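Local coordinates for protein cysteine desulfurase (Fervidobacterium islandicum, PDB 6A6E) that is a pyridoxal-phosphate-dependent cysteine desulfurase of the SufS type, which removes sulfur from L-cysteine, probably passing it on for iron-sulfur cluster assembly, at residues E324-L329 against E415-I420. Sequence-based numbering, arbitrary orientation.
Sequences EKMMEL and EGLKYI
Leu417 reaches across from helix 407-423 and sets one methyl, CD1, against both Met326 and Leu329. The contact is apolar. Met326 meets this methyl with the end of its thioether: SD lies 3.8 Å from Leu417 CD1, and Met326 CE lies 3.9 Å from the same atom. The Met326 chain is bent at chi2 (-69°) and chi3 (-59°), which turns the sulfur and its methyl to the leucine. Leu329 points its CB at the opposing helix and places CD1 4.0 Å from Leu417 CD1. Both side chains run at about a right angle to Leu417.

The second branch of Leu329 serves a different neighbour. Its CD2 lies 4.1 Å from CE of Lys418, which stretches out past CG and crosses the leucine with its aliphatic part. This is the more exposed side of the contact. Lys418 NZ stays 6.7 Å from Glu328 OE1, too far for a salt bridge, though the opposite charges may attract weakly.

Within segment 324-329, Leu329 N donates to Met326 O at 3.2 Å, a backbone bond that ties the two apolar residues together.

Ile414 extends the apolar patch on helix 407-423, touching Met326 and Leu329. Beneath the two helices runs strand 345-350: Phe348 packs on both Met326 and Leu417. Val358 of helix 355-366 also touches Leu417. This is plain structural packing of helices on the six-stranded sheet of the smaller, C-terminal domain, as in other fold type I PLP enzymes of the class-V aminotransferase family.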
loop_
_atom_site.group_PDB
_atom_site.type_symbol
_atom_site.label_atom_id
_atom_site.label_comp_id
_atom_site.label_asym_id
_atom_site.label_seq_id
_atom_site.Cartn_x
_atom_site.Cartn_y
_atom_site.Cartn_z
ATOM N N GLU A 324 12.878 19.717 -28.932
ATOM C CA GLU A 324 13.110 20.534 -30.151
ATOM C C GLU A 324 12.085 21.652 -30.316
ATOM O O GLU A 324 12.445 22.791 -30.534
ATOM C CB GLU A 324 13.070 19.631 -31.380
ATOM C CG GLU A 324 13.277 20.316 -32.717
ATOM C CD GLU A 324 12.883 19.406 -33.872
ATOM O OE1 GLU A 324 11.738 19.528 -34.364
ATOM O OE2 GLU A 324 13.691 18.535 -34.244
ATOM N N LYS A 325 10.799 21.307 -30.248
ATOM C CA LYS A 325 9.767 22.277 -30.416
ATOM C C LYS A 325 9.780 23.321 -29.309
ATOM O O LYS A 325 9.439 24.494 -29.574
ATOM C CB LYS A 325 8.394 21.613 -30.504
ATOM C CG LYS A 325 8.193 20.768 -31.746
ATOM C CD LYS A 325 8.525 21.558 -33.008
ATOM C CE LYS A 325 7.882 20.927 -34.209
ATOM N NZ LYS A 325 8.728 21.101 -35.421
ATOM N N MET A 326 10.147 22.915 -28.083
ATOM C CA MET A 326 10.147 23.842 -26.962
ATOM C C MET A 326 11.290 24.805 -27.109
ATOM O O MET A 326 11.125 25.987 -26.845
ATOM C CB MET A 326 10.200 23.177 -25.592
ATOM C CG MET A 326 8.931 22.410 -25.259
ATOM S SD MET A 326 7.461 23.397 -24.978
ATOM C CE MET A 326 8.125 24.319 -23.627
ATOM N N MET A 327 12.447 24.307 -27.516
ATOM C CA MET A 327 13.614 25.155 -27.700
ATOM C C MET A 327 13.454 26.208 -28.815
ATOM O O MET A 327 14.194 27.138 -28.848
ATOM C CB MET A 327 14.865 24.320 -27.975
ATOM C CG MET A 327 15.327 23.458 -26.813
ATOM S SD MET A 327 15.488 24.448 -25.325
ATOM C CE MET A 327 17.053 25.275 -25.645
ATOM N N GLU A 328 12.494 26.058 -29.714
ATOM C CA GLU A 328 12.294 27.003 -30.815
ATOM C C GLU A 328 11.509 28.224 -30.344
ATOM O O GLU A 328 11.522 29.228 -31.039
ATOM C CB GLU A 328 11.505 26.345 -31.964
ATOM C CG GLU A 328 12.332 25.430 -32.856
ATOM C CD GLU A 328 11.529 24.556 -33.813
ATOM O OE1 GLU A 328 10.298 24.756 -33.993
ATOM O OE2 GLU A 328 12.148 23.632 -34.393
ATOM N N LEU A 329 10.792 28.121 -29.216
ATOM C CA LEU A 329 9.922 29.196 -28.737
ATOM C C LEU A 329 10.766 30.219 -28.019
ATOM O O LEU A 329 11.478 29.884 -27.086
ATOM C CB LEU A 329 8.859 28.690 -27.772
ATOM C CG LEU A 329 7.998 27.556 -28.270
ATOM C CD1 LEU A 329 6.970 27.150 -27.213
ATOM C CD2 LEU A 329 7.331 27.918 -29.579
ATOM N N GLU A 415 0.763 24.901 -29.837
ATOM C CA GLU A 415 -0.314 25.795 -30.252
ATOM C C GLU A 415 -0.900 26.487 -29.008
ATOM O O GLU A 415 -1.160 27.695 -28.998
ATOM C CB GLU A 415 -1.423 25.006 -30.990
ATOM C CG GLU A 415 -2.701 25.791 -31.252
ATOM C CD GLU A 415 -3.848 24.947 -31.833
ATOM O OE1 GLU A 415 -3.599 23.840 -32.367
ATOM O OE2 GLU A 415 -5.024 25.393 -31.766
ATOM N N GLY A 416 -1.127 25.705 -27.947
ATOM C CA GLY A 416 -1.595 26.250 -26.684
ATOM C C GLY A 416 -0.712 27.307 -26.088
ATOM O O GLY A 416 -1.213 28.364 -25.620
ATOM N N LEU A 417 0.594 27.059 -26.078
ATOM C CA LEU A 417 1.495 27.983 -25.470
ATOM C C LEU A 417 1.536 29.320 -26.265
ATOM O O LEU A 417 1.698 30.397 -25.677
ATOM C CB LEU A 417 2.923 27.397 -25.412
ATOM C CG LEU A 417 3.105 26.240 -24.383
ATOM C CD1 LEU A 417 4.520 25.667 -24.386
ATOM C CD2 LEU A 417 2.737 26.664 -22.975
ATOM N N LYS A 418 1.501 29.210 -27.596
ATOM C CA LYS A 418 1.510 30.415 -28.454
ATOM C C LYS A 418 0.334 31.304 -28.147
ATOM O O LYS A 418 0.512 32.514 -28.028
ATOM C CB LYS A 418 1.492 30.000 -29.913
ATOM C CG LYS A 418 2.881 29.617 -30.325
ATOM C CD LYS A 418 2.901 28.958 -31.692
ATOM C CE LYS A 418 4.318 28.956 -32.219
ATOM N NZ LYS A 418 4.429 27.958 -33.287
ATOM N N TYR A 419 -0.849 30.675 -28.041
ATOM C CA TYR A 419 -2.084 31.302 -27.632
ATOM C C TYR A 419 -1.966 32.009 -26.321
ATOM O O TYR A 419 -2.529 33.116 -26.145
ATOM C CB TYR A 419 -3.204 30.268 -27.517
ATOM C CG TYR A 419 -4.510 30.862 -27.060
ATOM C CD1 TYR A 419 -4.742 31.133 -25.719
ATOM C CD2 TYR A 419 -5.513 31.183 -27.985
ATOM C CE1 TYR A 419 -5.923 31.709 -25.307
ATOM C CE2 TYR A 419 -6.705 31.746 -27.582
ATOM C CZ TYR A 419 -6.894 32.009 -26.250
ATOM O OH TYR A 419 -8.065 32.573 -25.843
ATOM N N ILE A 420 -1.320 31.348 -25.356
ATOM C CA ILE A 420 -1.168 31.934 -24.018
ATOM C C ILE A 420 -0.261 33.182 -24.112
ATOM O O ILE A 420 -0.492 34.176 -23.411
ATOM C CB ILE A 420 -0.624 30.912 -22.950
ATOM C CG1 ILE A 420 -1.697 29.875 -22.624
ATOM C CG2 ILE A 420 -0.224 31.639 -21.661
ATOM C CD1 ILE A 420 -1.186 28.565 -22.107
#